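Local coordinates for UPF0045 protein MJ1052 (Methanocaldococcus jannaschii, PDB 2EPI), which is of uncharacterised function but belongs to the UPF0045 (thiamine-binding protein) family and may therefore bind thiamine or a related small molecule, at the interface of chains A and B and the interface of chains A and C. Coordinates in Å, arbitrary orientation; residue numbers count along the deposited sequence, not the author numbering. Chains: chain A/B/C, UPF0045 protein MJ1052.

Contact 1: the interface of chains A and B. Residues chain A 68, 71-74; chain B 82-85.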
# COMPACT_ATOMS: atom_id res chain seq x y z
N LEU A 68 12.02 -12.44 -8.12
CA LEU A 68 12.12 -13.56 -7.19
C LEU A 68 13.11 -14.60 -7.73
O LEU A 68 13.66 -15.40 -6.97
CB LEU A 68 10.75 -14.19 -6.98
CG LEU A 68 10.64 -15.35 -5.99
CD1 LEU A 68 11.10 -14.91 -4.60
CD2 LEU A 68 9.20 -15.83 -5.94
N VAL A 71 16.42 -13.56 -5.97
CA VAL A 71 16.49 -13.39 -4.52
C VAL A 71 15.58 -14.39 -3.82
O VAL A 71 14.70 -14.99 -4.45
CB VAL A 71 16.09 -11.96 -4.09
CG1 VAL A 71 17.14 -10.96 -4.58
CG2 VAL A 71 14.72 -11.61 -4.65
N ASP A 72 15.77 -14.57 -2.51
CA ASP A 72 14.96 -15.53 -1.76
C ASP A 72 13.56 -15.04 -1.40
O ASP A 72 12.68 -15.85 -1.13
CB ASP A 72 15.66 -15.95 -0.47
CG ASP A 72 16.88 -16.82 -0.71
OD1 ASP A 72 16.88 -17.60 -1.68
OD2 ASP A 72 17.83 -16.73 0.10
N ARG A 73 13.35 -13.73 -1.38
CA ARG A 73 12.05 -13.20 -0.99
C ARG A 73 11.75 -11.87 -1.65
O ARG A 73 12.62 -11.02 -1.78
CB ARG A 73 12.00 -13.04 0.52
CG ARG A 73 10.67 -12.55 1.08
CD ARG A 73 10.74 -12.53 2.60
NE ARG A 73 9.52 -12.01 3.22
CZ ARG A 73 9.39 -11.77 4.52
NH1 ARG A 73 10.40 -12.01 5.34
NH2 ARG A 73 8.25 -11.28 4.99
N VAL A 74 10.49 -11.70 -2.06
CA VAL A 74 10.05 -10.48 -2.71
C VAL A 74 8.67 -10.07 -2.20
O VAL A 74 7.79 -10.91 -2.07
CB VAL A 74 9.94 -10.67 -4.24
CG1 VAL A 74 9.43 -9.39 -4.89
CG2 VAL A 74 11.28 -11.07 -4.81
N GLU B 82 6.30 -13.43 -1.09
CA GLU B 82 6.69 -14.79 -1.44
C GLU B 82 8.18 -15.03 -1.24
O GLU B 82 9.01 -14.19 -1.60
CB GLU B 82 6.32 -15.09 -2.90
CG GLU B 82 6.81 -16.45 -3.42
CD GLU B 82 6.37 -16.74 -4.85
OE1 GLU B 82 6.02 -15.79 -5.58
OE2 GLU B 82 6.38 -17.92 -5.25
N ARG B 83 8.52 -16.18 -0.65
CA ARG B 83 9.92 -16.53 -0.44
C ARG B 83 10.12 -17.99 -0.84
O ARG B 83 9.17 -18.78 -0.83
CB ARG B 83 10.32 -16.32 1.03
CG ARG B 83 9.60 -17.18 2.06
CD ARG B 83 9.83 -16.66 3.47
NE ARG B 83 11.24 -16.67 3.85
CZ ARG B 83 11.71 -16.19 5.00
NH1 ARG B 83 10.89 -15.64 5.89
NH2 ARG B 83 13.00 -16.26 5.27
N LYS B 84 11.34 -18.33 -1.22
CA LYS B 84 11.67 -19.68 -1.66
C LYS B 84 12.47 -20.49 -0.65
O LYS B 84 12.77 -21.66 -0.88
CB LYS B 84 12.44 -19.62 -2.98
CG LYS B 84 13.78 -18.90 -2.87
CD LYS B 84 14.53 -18.84 -4.19
CE LYS B 84 13.76 -18.07 -5.26
NZ LYS B 84 14.56 -17.93 -6.51
N ASP B 85 12.82 -19.87 0.48
CA ASP B 85 13.62 -20.54 1.50
C ASP B 85 12.83 -21.11 2.68
O ASP B 85 13.36 -21.93 3.44
CB ASP B 85 14.69 -19.59 2.02
CG ASP B 85 14.11 -18.40 2.76
OD1 ASP B 85 13.12 -17.82 2.28
OD2 ASP B 85 14.66 -18.05 3.82
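The guanidinium of B:Arg83 carries the side chain of A:Arg73 over one face, with A:Arg73 CD 4.2 Å above the plane and offset toward the rim; the carboxylate of B:Asp85 sits at its edge. The two guanidinium planes are turned 21° apart. B:Asp85 grips B:Arg83 side-on: NE reaches OD1 at 2.7 Å in a nearly straight salt bridge, and NH2 meets the syn lone pair of OD2. This clamp holds the B:Arg83 guanidinium in rotation and would partly offset the repulsion between the arginines. Nearer the backbone, A:Arg73 CB packs on B:Arg83 CB at 3.7 Å. The main chains pair antiparallel: A:Val74 and B:Glu82 exchange N-H to O bonds in both directions, and B:Lys84 N binds A:Asp72 O at 2.8 Å. B:Lys84, CG wedged between its backbone N and carbonyl carbon (chi1 62°), runs across A:Asp72 at about a right angle, its CG 3.6 Å from carboxylate OD1. Its tip then bonds the carbonyl A:Leu68 O at the C-terminal end of helix 53-68, NZ to O 2.7 Å. An alanine at B:Lys84 would probably leave that helix-end carbonyl without its ammonium partner and uncover the flank of A:Asp72. In the deposited assembly the patch joins strand 73-83 of each chain into a continuous sheet, the lysine just beyond chain B's strand tied to chain A's helix end, and may help hold a dimer together.

Contact 2: the interface of chains A and C. Residues chain A 8-10, 79, 81, 93; chain C 12, 45.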
# COMPACT_ATOMS: atom_id res chain seq x y z
N VAL A 8 -6.07 1.98 -14.45
CA VAL A 8 -4.79 2.60 -14.16
C VAL A 8 -4.30 1.87 -12.92
O VAL A 8 -5.10 1.54 -12.04
CB VAL A 8 -4.92 4.10 -13.83
CG1 VAL A 8 -3.55 4.70 -13.56
CG2 VAL A 8 -5.58 4.83 -14.99
N ALA A 9 -3.01 1.59 -12.85
CA ALA A 9 -2.50 0.86 -11.69
C ALA A 9 -1.10 1.30 -11.32
O ALA A 9 -0.45 2.01 -12.07
CB ALA A 9 -2.50 -0.62 -11.99
N GLU A 10 -0.66 0.90 -10.14
CA GLU A 10 0.70 1.21 -9.71
C GLU A 10 1.30 -0.05 -9.11
O GLU A 10 0.66 -0.75 -8.33
CB GLU A 10 0.73 2.34 -8.68
CG GLU A 10 2.16 2.73 -8.29
CD GLU A 10 2.23 4.00 -7.46
OE1 GLU A 10 1.45 4.12 -6.50
OE2 GLU A 10 3.08 4.87 -7.77
N LYS A 79 -1.78 -1.95 -7.20
CA LYS A 79 -2.96 -1.17 -6.83
C LYS A 79 -3.71 -0.87 -8.12
O LYS A 79 -3.11 -0.40 -9.09
CB LYS A 79 -2.56 0.13 -6.15
CG LYS A 79 -3.75 0.96 -5.71
CD LYS A 79 -3.32 2.20 -4.93
CE LYS A 79 -2.69 1.83 -3.60
NZ LYS A 79 -2.16 3.05 -2.91
N ASP A 81 -7.02 1.06 -9.98
CA ASP A 81 -8.00 2.14 -9.85
C ASP A 81 -8.87 2.03 -11.10
O ASP A 81 -8.41 2.31 -12.20
CB ASP A 81 -7.29 3.50 -9.83
CG ASP A 81 -8.23 4.64 -9.47
OD1 ASP A 81 -9.45 4.54 -9.75
OD2 ASP A 81 -7.75 5.65 -8.92
N LYS A 93 -6.51 11.34 -15.57
CA LYS A 93 -6.22 11.50 -14.14
C LYS A 93 -5.34 12.71 -13.88
O LYS A 93 -5.61 13.50 -12.97
CB LYS A 93 -5.55 10.24 -13.58
CG LYS A 93 -6.41 8.99 -13.63
CD LYS A 93 -5.97 7.97 -12.59
CE LYS A 93 -6.24 8.48 -11.18
NZ LYS A 93 -5.88 7.49 -10.12
N SER C 12 -1.02 9.01 -0.92
CA SER C 12 -2.29 9.06 -1.64
C SER C 12 -3.33 9.35 -0.56
O SER C 12 -3.33 8.71 0.50
CB SER C 12 -2.59 7.75 -2.39
OG SER C 12 -2.68 6.63 -1.54
N MET C 45 -1.28 7.89 -9.70
CA MET C 45 -1.75 7.06 -8.59
C MET C 45 -1.35 7.57 -7.20
O MET C 45 -1.67 6.95 -6.19
CB MET C 45 -1.27 5.62 -8.78
CG MET C 45 -1.89 4.89 -9.98
SD MET C 45 -3.67 4.68 -9.80
CE MET C 45 -3.72 3.40 -8.52
O HOH W 1 0.23 5.85 -4.61
O HOH W 2 -4.19 4.89 -3.11
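C:Met45 lies over the sheet face formed by A:Val8 and A:Glu10 of strand 6-16 and A:Lys79 and A:Asp81 of strand 73-83, in a protein of the UPF0045 family whose sequence matches thiamine-binding proteins. The patch is part of a two-fold interface between copies in the deposited assembly, which may or may not be the physiological one. C:Met45 sits in the turn between strands 39-43 and 46-50, and the residue loses 96 Å² to chain A. With CG anti to its carbonyl carbon (chi1 -67°) and further bends at chi2 and chi3, the chain curls so that successive atoms meet different neighbours. CB rests against A:Glu10 CB at 3.8 Å, the two side chains running antiparallel alongside each other. CG faces the carbonyl A:Ala9 O, and SD touches the CG1 branch of A:Val8 at 3.8 Å. The terminal methyl CE turns to strand 73-83, lying against A:Lys79 CG at 3.7 Å and also against A:Asp81 CB; the aliphatic part of the lysine thus acts as an apolar wall while its ammonium runs away from the thioether toward C:Ser12. A:Lys93, from helix 90-96, crosses C:Met45 at a slant and brings NZ 3.6 Å from SD.

Around this first shell, polar groups set the positions of the walls. A:Asp81 OD2 accepts a hydrogen bond from A:Lys93 NZ at 2.9 Å, which is also a salt bridge. The ammonium comes from above the carboxylate plane, 48° out of it. The bond ties helix 90-96 to strand 73-83 and probably helps to keep the lysine tip beside the sulfur. Polar links between the chains run through water here. Water 1 joins the carboxylate A:Glu10 OE1 to the backbone carbonyl C:Met45 O, the latter at 2.7 Å. Water 2 bridges A:Lys79 NZ and the hydroxyl C:Ser12 OG, 2.8 Å from OG; A:Lys79 reaches it by a bend at chi3 (-67°).

The C-alpha centres of contact 1 and contact 2 lie about 26 Å apart, and chain A serves both with strand 73-83: its first residues pair with chain B in contact 1, while A:Lys79 and A:Asp81 line contact 2 against chain C. The two patches differ in kind, one extending a sheet by backbone pairing and the other packing a side chain onto a sheet. Each belongs to a two-fold symmetric interface, so two unlike two-fold contacts could build the four-copy deposited assembly as a dimer of dimers, although crystal packing alone does not establish such a tetramer in solution.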